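Local coordinates for switch-activating protein 1 (Schizosaccharomyces pombe, PDB 5JDK) that binds specific double-stranded DNA sequences, among them the mating-type switch-activating site SAS1 and a replication fork barrier in the ribosomal DNA, probably through its N-terminal domain, at residues Lys37-Met41 / Gln84-Met89; Val44-Glu50 / Phe59-Ile63; Ile88-Glu93 / Cys116-Lys120. One frame throughout, in Å; residues are numbered along the deposited sequence.

Interaction 1 of 3, residues Lys37-Met41 / Gln84-Met89; sequences KIKLM and QIISIM
Both segments are regular alpha-helix, 37-41 within helix 34-46 and 84-89 within helix 78-98, held by backbone bonds such as Met41 N to Lys37 O and Ile88 N to Gln84 O, each 2.9 Å. Their axes come within 11.0 Å and cross at -107°, so the helices run almost perpendicular and meet over a short patch. The register is set by Lys37 CA to Ile88 CA at 7.5 Å and Met41 CA to Ile85 CA at 7.6 Å. Ile88 (chi1 m, chi2 t), its CA-to-CB bond directed toward 37-41, gives up the largest area. Its CD1 lies 3.9 Å from Lys37 CG, on the aliphatic part of the lysine, and 4.2 Å from Leu40 CD2, while its CG2 meets Met41 CG at 4.0 Å. In this all-helical domain, assigned to the helix-turn-helix clan, the contact joins the first and third helices in the interior, with Cys116 and Leu112 of helix 107-131 touching Ile88 and Met41. Met41 starts sideways, but three m torsions (chi1 to chi3) fold its end toward the partner helix: SD lies 4.1 Å from Ile85 CG2, and CE reaches Met89 SD at 4.0 Å, a methionine that also adopts m, m, m. Leu40 (chi1 t, chi2 p) points toward 84-89 and sets CD2 at 4.0 Å from both Ile85 CG1 and Gln84 CB. No hydrogen bond crosses the interface; the amide of Gln84 turns instead to His76, its NE2 bonding the imidazole NE2.

Interaction 2 of 3, residues Val44-Glu50 / Phe59-Ile63; sequences VVRHKHE and FYAKI
Helix 34-46 ends here: Val44 to Arg46 are helical, His47 leaves helical angles (phi/psi -100/18°), and Lys48 to Glu50 form a 3-10 turn closed by Glu50 N to His47 O at 2.8 Å. Opposite runs helical 59-63, with Ile63 N bonded to Phe59 O at 2.9 Å. The CA pairs Val44-Ile63 (6.6 Å) and Glu50-Phe59 (7.0 Å) fix the register. At the surface, Lys62, extended with all four chi angles t, donates from NZ to Glu50 OE2 at 2.7 Å, a salt bridge that pairs the two charges. The same NZ lies 3.7 Å from His47 CD2, but the imidazole's own polar bond runs from ND1 to Leu43 O in the preceding turn. This is the connection between the first two helices of the helical, DNA-binding N-terminal part of Sap1, and helix 107-131 backs it: Lys48 NZ forms a salt bridge with Glu118, and Lys48 O accepts from Arg122. Phe59 (chi1 t) lies inward of the ion pair, its ring edge directed at two carbonyls, with CE1 3.4 Å from His47 O and CZ 4.0 Å from Val44 O; its ring also meets Trp119 at nearly parallel planes. Deeper still, Val44 CG2 packs on Ile63 CG2 at 3.9 Å, and Ile63 (chi1 and chi2 both m) brings CD1 to 4.2 Å from His47 CB.

Interaction 3 of 3, residues Ile88-Glu93 / Cys116-Lys120; sequences IMRVYE and CDEWK
The crossing of helices 78-98 and 107-131, partly buried within the domain, joins 88-93 to 116-120. The axes approach to 10.6 Å at -106°, with Met89 CA and Cys116 CA 6.5 Å apart. Cys116 (chi1 m) points into the partner: its CB sits over one face of the Tyr92 ring, a CH-pi contact 3.5 Å from the centroid, and its SG lies 3.6 Å from Ile88 CG2. Between the third and fourth helices of this all-helical fold, Met89 (m, m, m) curls so that CE is 3.3 Å from Cys116 O, while SD makes an edge-on Met-aromatic contact with Trp119, 3.9 Å from CD1. Toward solvent, Lys120, fully extended, donates from NZ to Glu93 OE2 at 2.8 Å in a salt bridge; a water links the same NZ to Glu93 OE1. A second water joins Tyr92 OH (2.6 Å) to Asp117 OD1 (2.8 Å).

How the interactions relate
Interactions 1 and 3 adjoin on helix 78-98, sharing Ile88 and Met89, and are helix crossings at 107° and 106°. Interaction 1 has no hydrogen bond or salt bridge across it, even its lysine and glutamine meeting the partner through aliphatic carbons; interactions 2 and 3 each pair a buried apolar part with an outer lysine-glutamate salt bridge, and interaction 3 adds water bridges. Interactions 2 and 3 join consecutive helices, the former through the end of helix 34-46 and the turn after it; interaction 1 skips helix 56-71. Trp119 connects all three: its CB lies 3.9 Å from Met41 CE, and its CD2 is 3.4 Å from Val44 CG1.

Interaction 1 of 3, residues Lys37-Met41 / Gln84-Met89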
ATOM      1  N   LYS A  37      -5.393  -4.248   7.532  1.00  8.66           N
ATOM      2  CA  LYS A  37      -4.707  -4.073   6.255  1.00  7.70           C
ATOM      3  C   LYS A  37      -5.502  -3.167   5.340  1.00  7.85           C
ATOM      4  O   LYS A  37      -4.936  -2.307   4.655  1.00  7.89           O
ATOM      5  CB  LYS A  37      -4.527  -5.421   5.562  1.00  8.75           C
ATOM      6  CG  LYS A  37      -3.530  -6.337   6.218  1.00  9.14           C
ATOM      7  CD  LYS A  37      -3.523  -7.688   5.518  1.00 10.63           C
ATOM      8  CE  LYS A  37      -2.522  -8.635   6.126  1.00 11.87           C
ATOM      9  NZ  LYS A  37      -2.604  -9.956   5.477  1.00 12.27           N
ATOM     10  N   ILE A  38      -6.820  -3.358   5.306  1.00  8.68           N
ATOM     11  CA  ILE A  38      -7.677  -2.501   4.502  1.00  9.01           C
ATOM     12  C   ILE A  38      -7.661  -1.064   5.021  1.00  8.24           C
ATOM     13  O   ILE A  38      -7.552  -0.118   4.239  1.00  9.04           O
ATOM     14  CB  ILE A  38      -9.094  -3.094   4.418  1.00  9.56           C
ATOM     15  CG1 ILE A  38      -9.068  -4.349   3.554  1.00  9.80           C
ATOM     16  CG2 ILE A  38     -10.096  -2.074   3.868  1.00 12.67           C
ATOM     17  CD1 ILE A  38     -10.324  -5.199   3.626  1.00 13.22           C
ATOM     18  N   LYS A  39      -7.764  -0.862   6.339  1.00  8.41           N
ATOM     19  CA  LYS A  39      -7.672   0.502   6.859  1.00  8.89           C
ATOM     20  C   LYS A  39      -6.349   1.162   6.473  1.00  8.35           C
ATOM     21  O   LYS A  39      -6.316   2.342   6.069  1.00  8.80           O
ATOM     22  CB  LYS A  39      -7.842   0.490   8.373  1.00 10.43           C
ATOM     23  CG  LYS A  39      -9.252   0.139   8.822  1.00 11.73           C
ATOM     24  CD  LYS A  39      -9.353   0.076  10.336  1.00 20.91           C
ATOM     25  CE  LYS A  39     -10.782  -0.179  10.784  1.00 37.31           C
ATOM     26  NZ  LYS A  39     -10.881  -0.337  12.259  1.00 43.56           N
ATOM     27  N   LEU A  40      -5.249   0.415   6.600  1.00  7.55           N
ATOM     28  CA  LEU A  40      -3.932   0.939   6.267  1.00  7.27           C
ATOM     29  C   LEU A  40      -3.848   1.305   4.792  1.00  7.21           C
ATOM     30  O   LEU A  40      -3.400   2.409   4.438  1.00  7.38           O
ATOM     31  CB  LEU A  40      -2.869  -0.086   6.643  1.00  7.15           C
ATOM     32  CG  LEU A  40      -1.425   0.258   6.291  1.00  7.74           C
ATOM     33  CD1 LEU A  40      -0.999   1.563   6.923  1.00  9.18           C
ATOM     34  CD2 LEU A  40      -0.512  -0.861   6.740  1.00  9.14           C
ATOM     35  N   MET A  41      -4.262   0.388   3.902  1.00  6.90           N
ATOM     36  CA  MET A  41      -4.158   0.676   2.477  1.00  6.52           C
ATOM     37  C   MET A  41      -5.132   1.756   2.026  1.00  6.75           C
ATOM     38  O   MET A  41      -4.823   2.495   1.089  1.00  7.02           O
ATOM     39  CB  MET A  41      -4.294  -0.598   1.657  1.00  6.78           C
ATOM     40  CG  MET A  41      -3.139  -1.549   1.836  1.00  7.02           C
ATOM     41  SD  MET A  41      -1.518  -0.873   1.471  1.00  7.20           S
ATOM     42  CE  MET A  41      -1.671  -0.582  -0.288  1.00  9.91           C
ATOM     43  N   GLN A  84       4.915  -3.439   6.727  1.00  6.92           N
ATOM     44  CA  GLN A  84       3.555  -3.961   6.581  1.00  6.83           C
ATOM     45  C   GLN A  84       3.041  -3.747   5.167  1.00  6.20           C
ATOM     46  O   GLN A  84       2.398  -4.630   4.584  1.00  7.18           O
ATOM     47  CB  GLN A  84       2.592  -3.269   7.548  1.00  8.79           C
ATOM     48  CG  GLN A  84       2.906  -3.385   9.019  1.00 11.60           C
ATOM     49  CD  GLN A  84       2.607  -4.747   9.581  1.00 13.87           C
ATOM     50  OE1 GLN A  84       2.551  -5.732   8.850  1.00 14.51           O
ATOM     51  NE2 GLN A  84       2.402  -4.819  10.896  1.00 15.10           N
ATOM     52  N   ILE A  85       3.303  -2.564   4.601  1.00  6.23           N
ATOM     53  CA  ILE A  85       2.849  -2.278   3.242  1.00  5.95           C
ATOM     54  C   ILE A  85       3.607  -3.138   2.230  1.00  5.75           C
ATOM     55  O   ILE A  85       3.021  -3.675   1.283  1.00  6.35           O
ATOM     56  CB  ILE A  85       2.972  -0.769   2.946  1.00  6.05           C
ATOM     57  CG1 ILE A  85       2.119   0.031   3.932  1.00  6.45           C
ATOM     58  CG2 ILE A  85       2.560  -0.462   1.506  1.00  6.22           C
ATOM     59  CD1 ILE A  85       2.472   1.485   3.994  1.00  7.64           C
ATOM     60  N   ILE A  86       4.924  -3.280   2.413  1.00  5.82           N
ATOM     61  CA  ILE A  86       5.721  -4.158   1.558  1.00  5.93           C
ATOM     62  C   ILE A  86       5.135  -5.555   1.538  1.00  6.35           C
ATOM     63  O   ILE A  86       4.994  -6.176   0.475  1.00  6.80           O
ATOM     64  CB  ILE A  86       7.192  -4.164   2.006  1.00  7.19           C
ATOM     65  CG1 ILE A  86       7.823  -2.824   1.630  1.00  7.04           C
ATOM     66  CG2 ILE A  86       7.965  -5.319   1.385  1.00  8.84           C
ATOM     67  CD1 ILE A  86       9.205  -2.591   2.217  1.00  8.87           C
ATOM     68  N   SER A  87       4.804  -6.078   2.717  1.00  6.77           N
ATOM     69  CA  SER A  87       4.248  -7.422   2.802  1.00  7.28           C
ATOM     70  C   SER A  87       2.877  -7.514   2.140  1.00  6.13           C
ATOM     71  O   SER A  87       2.601  -8.480   1.416  1.00  7.07           O
ATOM     72  CB  SER A  87       4.168  -7.862   4.260  1.00  8.94           C
ATOM     73  OG  SER A  87       3.677  -9.187   4.325  1.00 11.96           O
ATOM     74  N   ILE A  88       2.005  -6.529   2.375  1.00  6.03           N
ATOM     75  CA  ILE A  88       0.710  -6.514   1.704  1.00  6.43           C
ATOM     76  C   ILE A  88       0.896  -6.579   0.191  1.00  5.60           C
ATOM     77  O   ILE A  88       0.175  -7.302  -0.513  1.00  6.15           O
ATOM     78  CB  ILE A  88      -0.094  -5.274   2.144  1.00  6.15           C
ATOM     79  CG1 ILE A  88      -0.588  -5.442   3.587  1.00  7.23           C
ATOM     80  CG2 ILE A  88      -1.263  -4.990   1.191  1.00  8.41           C
ATOM     81  CD1 ILE A  88      -1.035  -4.163   4.234  1.00  7.74           C
ATOM     82  N   MET A  89       1.824  -5.784  -0.338  1.00  5.67           N
ATOM     83  CA  MET A  89       2.025  -5.756  -1.783  1.00  6.23           C
ATOM     84  C   MET A  89       2.657  -7.042  -2.311  1.00  6.12           C
ATOM     85  O   MET A  89       2.344  -7.466  -3.433  1.00  7.44           O
ATOM     86  CB  MET A  89       2.846  -4.530  -2.166  1.00  7.01           C
ATOM     87  CG  MET A  89       2.153  -3.204  -1.865  1.00  6.77           C
ATOM     88  SD  MET A  89       0.539  -2.991  -2.658  1.00  6.99           S
ATOM     89  CE  MET A  89       1.027  -2.832  -4.376  1.00  8.74           C
TER

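Interaction 2 of 3, residues Val44-Glu50 / Phe59-Ile63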
ATOM      1  N   VAL A  44      -3.045   4.782   2.724  1.00  6.56           N
ATOM      2  CA  VAL A  44      -1.969   4.894   1.744  1.00  6.18           C
ATOM      3  C   VAL A  44      -2.506   5.452   0.429  1.00  6.02           C
ATOM      4  O   VAL A  44      -1.956   6.400  -0.148  1.00  7.56           O
ATOM      5  CB  VAL A  44      -1.309   3.517   1.555  1.00  6.32           C
ATOM      6  CG1 VAL A  44      -0.395   3.495   0.354  1.00  7.95           C
ATOM      7  CG2 VAL A  44      -0.536   3.122   2.812  1.00  6.72           C
ATOM      8  N   VAL A  45      -3.587   4.858  -0.071  1.00  6.23           N
ATOM      9  CA  VAL A  45      -4.146   5.283  -1.350  1.00  6.49           C
ATOM     10  C   VAL A  45      -4.705   6.701  -1.268  1.00  6.58           C
ATOM     11  O   VAL A  45      -4.518   7.498  -2.188  1.00  7.06           O
ATOM     12  CB  VAL A  45      -5.188   4.261  -1.830  1.00  8.61           C
ATOM     13  CG1 VAL A  45      -5.975   4.781  -3.000  1.00  9.52           C
ATOM     14  CG2 VAL A  45      -4.477   2.976  -2.234  1.00  8.97           C
ATOM     15  N   ARG A  46      -5.422   7.031  -0.189  1.00  6.96           N
ATOM     16  CA  ARG A  46      -5.975   8.378  -0.056  1.00  6.80           C
ATOM     17  C   ARG A  46      -4.891   9.434  -0.162  1.00  6.53           C
ATOM     18  O   ARG A  46      -5.121  10.515  -0.718  1.00  7.83           O
ATOM     19  CB  ARG A  46      -6.702   8.521   1.285  1.00  7.49           C
ATOM     20  CG  ARG A  46      -7.218   9.926   1.573  1.00  8.02           C
ATOM     21  CD  ARG A  46      -8.315  10.305   0.599  1.00 10.91           C
ATOM     22  NE  ARG A  46      -8.780  11.693   0.689  1.00 10.70           N
ATOM     23  CZ  ARG A  46      -8.268  12.711  -0.002  1.00 10.04           C
ATOM     24  NH1 ARG A  46      -7.232  12.514  -0.813  1.00 10.93           N
ATOM     25  NH2 ARG A  46      -8.789  13.922   0.113  1.00 11.63           N
ATOM     26  N   HIS A  47      -3.710   9.146   0.379  1.00  7.03           N
ATOM     27  CA  HIS A  47      -2.600  10.084   0.417  1.00  6.75           C
ATOM     28  C   HIS A  47      -1.571   9.833  -0.678  1.00  7.29           C
ATOM     29  O   HIS A  47      -0.463  10.364  -0.599  1.00  7.62           O
ATOM     30  CB  HIS A  47      -1.925  10.016   1.791  1.00  8.10           C
ATOM     31  CG  HIS A  47      -2.792  10.501   2.903  1.00  8.15           C
ATOM     32  ND1 HIS A  47      -3.722   9.709   3.540  1.00  9.86           N
ATOM     33  CD2 HIS A  47      -2.886  11.724   3.473  1.00 10.29           C
ATOM     34  CE1 HIS A  47      -4.353  10.425   4.456  1.00 12.30           C
ATOM     35  NE2 HIS A  47      -3.862  11.649   4.436  1.00 13.06           N
ATOM     36  N   LYS A  48      -1.925   9.084  -1.722  1.00  6.47           N
ATOM     37  CA  LYS A  48      -0.917   8.585  -2.654  1.00  7.15           C
ATOM     38  C   LYS A  48      -0.175   9.708  -3.359  1.00  7.89           C
ATOM     39  O   LYS A  48       1.002   9.544  -3.705  1.00  8.36           O
ATOM     40  CB  LYS A  48      -1.561   7.640  -3.670  1.00  7.38           C
ATOM     41  CG  LYS A  48      -2.479   8.311  -4.680  1.00  8.58           C
ATOM     42  CD  LYS A  48      -3.199   7.300  -5.541  1.00  8.43           C
ATOM     43  CE  LYS A  48      -3.982   7.993  -6.628  1.00 10.24           C
ATOM     44  NZ  LYS A  48      -4.682   7.010  -7.492  1.00 10.91           N
ATOM     45  N   HIS A  49      -0.832  10.838  -3.603  1.00  8.08           N
ATOM     46  CA  HIS A  49      -0.182  11.936  -4.303  1.00  9.25           C
ATOM     47  C   HIS A  49       0.790  12.687  -3.417  1.00  8.83           C
ATOM     48  O   HIS A  49       1.529  13.545  -3.915  1.00 11.56           O
ATOM     49  CB  HIS A  49      -1.231  12.873  -4.903  1.00 12.63           C
ATOM     50  CG  HIS A  49      -1.962  12.263  -6.060  1.00 31.38           C
ATOM     51  ND1 HIS A  49      -3.333  12.124  -6.093  1.00 42.00           N
ATOM     52  CD2 HIS A  49      -1.502  11.726  -7.214  1.00 39.14           C
ATOM     53  CE1 HIS A  49      -3.687  11.544  -7.226  1.00 41.75           C
ATOM     54  NE2 HIS A  49      -2.594  11.290  -7.923  1.00 42.45           N
ATOM     55  N   GLU A  50       0.829  12.363  -2.132  1.00  8.83           N
ATOM     56  CA  GLU A  50       1.770  12.980  -1.218  1.00  9.10           C
ATOM     57  C   GLU A  50       3.125  12.298  -1.209  1.00  9.67           C
ATOM     58  O   GLU A  50       4.087  12.913  -0.744  1.00 12.64           O
ATOM     59  CB  GLU A  50       1.187  13.029   0.199  1.00  9.28           C
ATOM     60  CG  GLU A  50      -0.090  13.845   0.262  1.00 10.41           C
ATOM     61  CD  GLU A  50      -0.703  13.942   1.638  1.00 10.69           C
ATOM     62  OE1 GLU A  50      -1.832  14.440   1.746  1.00 15.91           O
ATOM     63  OE2 GLU A  50      -0.071  13.527   2.619  1.00 16.05           O
ATOM     64  N   PHE A  59       6.689  10.224   4.056  1.00  6.58           N
ATOM     65  CA  PHE A  59       5.420   9.615   3.688  1.00  6.40           C
ATOM     66  C   PHE A  59       5.069   8.467   4.625  1.00  5.52           C
ATOM     67  O   PHE A  59       3.975   8.445   5.208  1.00  6.01           O
ATOM     68  CB  PHE A  59       5.459   9.137   2.235  1.00  6.60           C
ATOM     69  CG  PHE A  59       4.179   8.498   1.789  1.00  6.71           C
ATOM     70  CD1 PHE A  59       3.071   9.265   1.469  1.00  7.56           C
ATOM     71  CD2 PHE A  59       4.063   7.125   1.725  1.00  7.51           C
ATOM     72  CE1 PHE A  59       1.893   8.672   1.090  1.00  8.40           C
ATOM     73  CE2 PHE A  59       2.893   6.529   1.337  1.00  8.40           C
ATOM     74  CZ  PHE A  59       1.799   7.306   1.017  1.00  9.06           C
ATOM     75  N   TYR A  60       5.975   7.493   4.779  1.00  5.90           N
ATOM     76  CA  TYR A  60       5.641   6.353   5.628  1.00  6.04           C
ATOM     77  C   TYR A  60       5.509   6.762   7.087  1.00  5.73           C
ATOM     78  O   TYR A  60       4.725   6.150   7.831  1.00  5.91           O
ATOM     79  CB  TYR A  60       6.606   5.165   5.407  1.00  6.44           C
ATOM     80  CG  TYR A  60       6.471   4.658   3.977  1.00  6.73           C
ATOM     81  CD1 TYR A  60       5.325   3.990   3.565  1.00  6.63           C
ATOM     82  CD2 TYR A  60       7.436   4.934   3.024  1.00  6.59           C
ATOM     83  CE1 TYR A  60       5.152   3.600   2.251  1.00  7.54           C
ATOM     84  CE2 TYR A  60       7.281   4.536   1.705  1.00  6.75           C
ATOM     85  CZ  TYR A  60       6.127   3.883   1.322  1.00  6.43           C
ATOM     86  OH  TYR A  60       5.915   3.520   0.016  1.00  8.16           O
ATOM     87  N   ALA A  61       6.248   7.787   7.514  1.00  5.62           N
ATOM     88  CA  ALA A  61       6.062   8.286   8.872  1.00  6.31           C
ATOM     89  C   ALA A  61       4.657   8.839   9.056  1.00  5.45           C
ATOM     90  O   ALA A  61       4.007   8.597  10.088  1.00  6.48           O
ATOM     91  CB  ALA A  61       7.089   9.370   9.196  1.00  6.59           C
ATOM     92  N   LYS A  62       4.176   9.622   8.076  1.00  5.66           N
ATOM     93  CA  LYS A  62       2.834  10.177   8.154  1.00  6.00           C
ATOM     94  C   LYS A  62       1.777   9.082   8.162  1.00  5.55           C
ATOM     95  O   LYS A  62       0.814   9.145   8.941  1.00  6.25           O
ATOM     96  CB  LYS A  62       2.607  11.150   6.997  1.00  6.58           C
ATOM     97  CG  LYS A  62       1.168  11.627   6.913  1.00  9.13           C
ATOM     98  CD  LYS A  62       0.953  12.756   5.938  1.00 10.83           C
ATOM     99  CE  LYS A  62      -0.479  13.250   5.991  1.00 13.60           C
ATOM    100  NZ  LYS A  62      -0.760  14.351   5.056  1.00 12.56           N
ATOM    101  N   ILE A  63       1.926   8.081   7.294  1.00  6.29           N
ATOM    102  CA  ILE A  63       0.962   6.987   7.267  1.00  5.80           C
ATOM    103  C   ILE A  63       0.928   6.275   8.610  1.00  5.64           C
ATOM    104  O   ILE A  63      -0.146   5.957   9.127  1.00  6.52           O
ATOM    105  CB  ILE A  63       1.279   6.016   6.113  1.00  6.78           C
ATOM    106  CG1 ILE A  63       1.165   6.693   4.738  1.00  6.88           C
ATOM    107  CG2 ILE A  63       0.405   4.763   6.198  1.00  7.39           C
ATOM    108  CD1 ILE A  63      -0.196   7.212   4.394  1.00  8.43           C
TER

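Interaction 3 of 3, residues Ile88-Glu93 / Cys116-Lys120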
ATOM      1  N   ILE A  88       2.005  -6.529   2.375  1.00  6.03           N
ATOM      2  CA  ILE A  88       0.710  -6.514   1.704  1.00  6.43           C
ATOM      3  C   ILE A  88       0.896  -6.579   0.191  1.00  5.60           C
ATOM      4  O   ILE A  88       0.175  -7.302  -0.513  1.00  6.15           O
ATOM      5  CB  ILE A  88      -0.094  -5.274   2.144  1.00  6.15           C
ATOM      6  CG1 ILE A  88      -0.588  -5.442   3.587  1.00  7.23           C
ATOM      7  CG2 ILE A  88      -1.263  -4.990   1.191  1.00  8.41           C
ATOM      8  CD1 ILE A  88      -1.035  -4.163   4.234  1.00  7.74           C
ATOM      9  N   MET A  89       1.824  -5.784  -0.338  1.00  5.67           N
ATOM     10  CA  MET A  89       2.025  -5.756  -1.783  1.00  6.23           C
ATOM     11  C   MET A  89       2.657  -7.042  -2.311  1.00  6.12           C
ATOM     12  O   MET A  89       2.344  -7.466  -3.433  1.00  7.44           O
ATOM     13  CB  MET A  89       2.846  -4.530  -2.166  1.00  7.01           C
ATOM     14  CG  MET A  89       2.153  -3.204  -1.865  1.00  6.77           C
ATOM     15  SD  MET A  89       0.539  -2.991  -2.658  1.00  6.99           S
ATOM     16  CE  MET A  89       1.027  -2.832  -4.376  1.00  8.74           C
ATOM     17  N   ARG A  90       3.538  -7.672  -1.536  1.00  6.44           N
ATOM     18  CA  ARG A  90       4.096  -8.949  -1.950  1.00  7.39           C
ATOM     19  C   ARG A  90       3.011 -10.013  -2.005  1.00  6.50           C
ATOM     20  O   ARG A  90       2.924 -10.786  -2.975  1.00  7.57           O
ATOM     21  CB  ARG A  90       5.211  -9.363  -0.997  1.00  7.94           C
ATOM     22  CG  ARG A  90       5.882 -10.630  -1.455  1.00 11.59           C
ATOM     23  CD  ARG A  90       7.142 -10.913  -0.681  1.00 13.86           C
ATOM     24  NE  ARG A  90       7.714 -12.206  -1.054  1.00 17.44           N
ATOM     25  CZ  ARG A  90       8.577 -12.396  -2.050  1.00 16.33           C
ATOM     26  NH1 ARG A  90       8.972 -11.377  -2.800  1.00 15.99           N
ATOM     27  NH2 ARG A  90       9.030 -13.615  -2.302  1.00 16.45           N
ATOM     28  N   VAL A  91       2.155 -10.048  -0.981  1.00  6.56           N
ATOM     29  CA  VAL A  91       1.035 -10.979  -0.991  1.00  6.47           C
ATOM     30  C   VAL A  91       0.107 -10.672  -2.154  1.00  7.00           C
ATOM     31  O   VAL A  91      -0.394 -11.588  -2.810  1.00  6.79           O
ATOM     32  CB  VAL A  91       0.315 -10.972   0.368  1.00  7.49           C
ATOM     33  CG1 VAL A  91      -0.998 -11.736   0.287  1.00  8.91           C
ATOM     34  CG2 VAL A  91       1.232 -11.569   1.428  1.00  9.67           C
ATOM     35  N   TYR A  92      -0.097  -9.391  -2.463  1.00  6.30           N
ATOM     36  CA  TYR A  92      -0.909  -9.028  -3.617  1.00  6.73           C
ATOM     37  C   TYR A  92      -0.347  -9.619  -4.904  1.00  6.13           C
ATOM     38  O   TYR A  92      -1.091 -10.179  -5.721  1.00  7.07           O
ATOM     39  CB  TYR A  92      -1.024  -7.512  -3.715  1.00  6.57           C
ATOM     40  CG  TYR A  92      -1.783  -7.044  -4.944  1.00  6.81           C
ATOM     41  CD1 TYR A  92      -1.200  -6.196  -5.875  1.00  8.76           C
ATOM     42  CD2 TYR A  92      -3.090  -7.442  -5.157  1.00  7.35           C
ATOM     43  CE1 TYR A  92      -1.912  -5.755  -6.989  1.00  8.99           C
ATOM     44  CE2 TYR A  92      -3.803  -7.025  -6.271  1.00  8.88           C
ATOM     45  CZ  TYR A  92      -3.207  -6.179  -7.178  1.00  9.06           C
ATOM     46  OH  TYR A  92      -3.899  -5.744  -8.290  1.00 11.59           O
ATOM     47  N   GLU A  93       0.967  -9.504  -5.115  1.00  7.12           N
ATOM     48  CA  GLU A  93       1.547 -10.084  -6.323  1.00  7.64           C
ATOM     49  C   GLU A  93       1.370 -11.595  -6.351  1.00  7.85           C
ATOM     50  O   GLU A  93       1.146 -12.185  -7.415  1.00  8.31           O
ATOM     51  CB  GLU A  93       3.008  -9.670  -6.470  1.00 10.32           C
ATOM     52  CG  GLU A  93       3.191  -8.175  -6.758  1.00 11.58           C
ATOM     53  CD  GLU A  93       2.686  -7.751  -8.127  1.00 14.79           C
ATOM     54  OE1 GLU A  93       2.643  -8.600  -9.043  1.00 18.54           O
ATOM     55  OE2 GLU A  93       2.357  -6.566  -8.295  1.00 16.44           O
ATOM     56  N   CYS A 116      -4.522  -2.229  -3.539  1.00  6.64           N
ATOM     57  CA  CYS A 116      -3.181  -2.607  -3.942  1.00  5.97           C
ATOM     58  C   CYS A 116      -2.920  -2.267  -5.407  1.00  6.42           C
ATOM     59  O   CYS A 116      -1.832  -1.799  -5.755  1.00  7.03           O
ATOM     60  CB  CYS A 116      -2.963  -4.094  -3.683  1.00  6.32           C
ATOM     61  SG  CYS A 116      -2.900  -4.530  -1.931  1.00  6.59           S
ATOM     62  N   ASP A 117      -3.889  -2.507  -6.287  1.00  7.03           N
ATOM     63  CA  ASP A 117      -3.719  -2.140  -7.689  1.00  7.41           C
ATOM     64  C   ASP A 117      -3.450  -0.645  -7.825  1.00  7.15           C
ATOM     65  O   ASP A 117      -2.567  -0.220  -8.587  1.00  7.49           O
ATOM     66  CB  ASP A 117      -4.984  -2.521  -8.459  1.00  9.18           C
ATOM     67  CG  ASP A 117      -4.942  -2.061  -9.893  1.00 15.63           C
ATOM     68  OD1 ASP A 117      -4.183  -2.647 -10.686  1.00 17.33           O
ATOM     69  OD2 ASP A 117      -5.655  -1.092 -10.224  1.00 21.17           O
ATOM     70  N   GLU A 118      -4.197   0.172  -7.077  1.00  6.85           N
ATOM     71  CA  GLU A 118      -4.032   1.617  -7.178  1.00  6.79           C
ATOM     72  C   GLU A 118      -2.674   2.055  -6.632  1.00  6.16           C
ATOM     73  O   GLU A 118      -2.011   2.936  -7.201  1.00  7.10           O
ATOM     74  CB  GLU A 118      -5.197   2.295  -6.458  1.00  8.36           C
ATOM     75  CG  GLU A 118      -5.244   3.779  -6.658  1.00  9.92           C
ATOM     76  CD  GLU A 118      -6.554   4.434  -6.257  1.00  9.86           C
ATOM     77  OE1 GLU A 118      -7.539   3.723  -6.025  1.00 12.84           O
ATOM     78  OE2 GLU A 118      -6.574   5.674  -6.200  1.00 12.10           O
ATOM     79  N   TRP A 119      -2.224   1.437  -5.543  1.00  6.27           N
ATOM     80  CA  TRP A 119      -0.913   1.771  -4.995  1.00  6.44           C
ATOM     81  C   TRP A 119       0.212   1.323  -5.921  1.00  6.41           C
ATOM     82  O   TRP A 119       1.170   2.079  -6.161  1.00  7.20           O
ATOM     83  CB  TRP A 119      -0.756   1.159  -3.602  1.00  6.69           C
ATOM     84  CG  TRP A 119       0.496   1.587  -2.907  1.00  6.36           C
ATOM     85  CD1 TRP A 119       1.446   0.783  -2.359  1.00  6.97           C
ATOM     86  CD2 TRP A 119       0.938   2.942  -2.682  1.00  6.16           C
ATOM     87  NE1 TRP A 119       2.444   1.544  -1.797  1.00  6.96           N
ATOM     88  CE2 TRP A 119       2.156   2.869  -1.988  1.00  6.49           C
ATOM     89  CE3 TRP A 119       0.417   4.202  -2.987  1.00  7.03           C
ATOM     90  CZ2 TRP A 119       2.872   4.008  -1.608  1.00  6.99           C
ATOM     91  CZ3 TRP A 119       1.127   5.329  -2.607  1.00  7.89           C
ATOM     92  CH2 TRP A 119       2.334   5.223  -1.919  1.00  8.15           C
ATOM     93  N   LYS A 120       0.102   0.109  -6.466  1.00  6.62           N
ATOM     94  CA  LYS A 120       1.055  -0.369  -7.458  1.00  6.50           C
ATOM     95  C   LYS A 120       1.184   0.618  -8.612  1.00  6.69           C
ATOM     96  O   LYS A 120       2.298   0.901  -9.090  1.00  6.95           O
ATOM     97  CB  LYS A 120       0.568  -1.735  -7.948  1.00  7.20           C
ATOM     98  CG  LYS A 120       1.342  -2.321  -9.101  1.00  9.83           C
ATOM     99  CD  LYS A 120       0.871  -3.737  -9.386  1.00 10.66           C
ATOM    100  CE  LYS A 120       1.523  -4.321 -10.611  1.00 15.67           C
ATOM    101  NZ  LYS A 120       1.258  -5.784 -10.725  1.00 19.01           N
TER
HETATM  102  O   HOH W   1      -2.589  -4.908 -10.412  1.00 24.05           O
HETATM  103  O   HOH W   2       2.547  -8.108 -11.803  1.00 46.50           O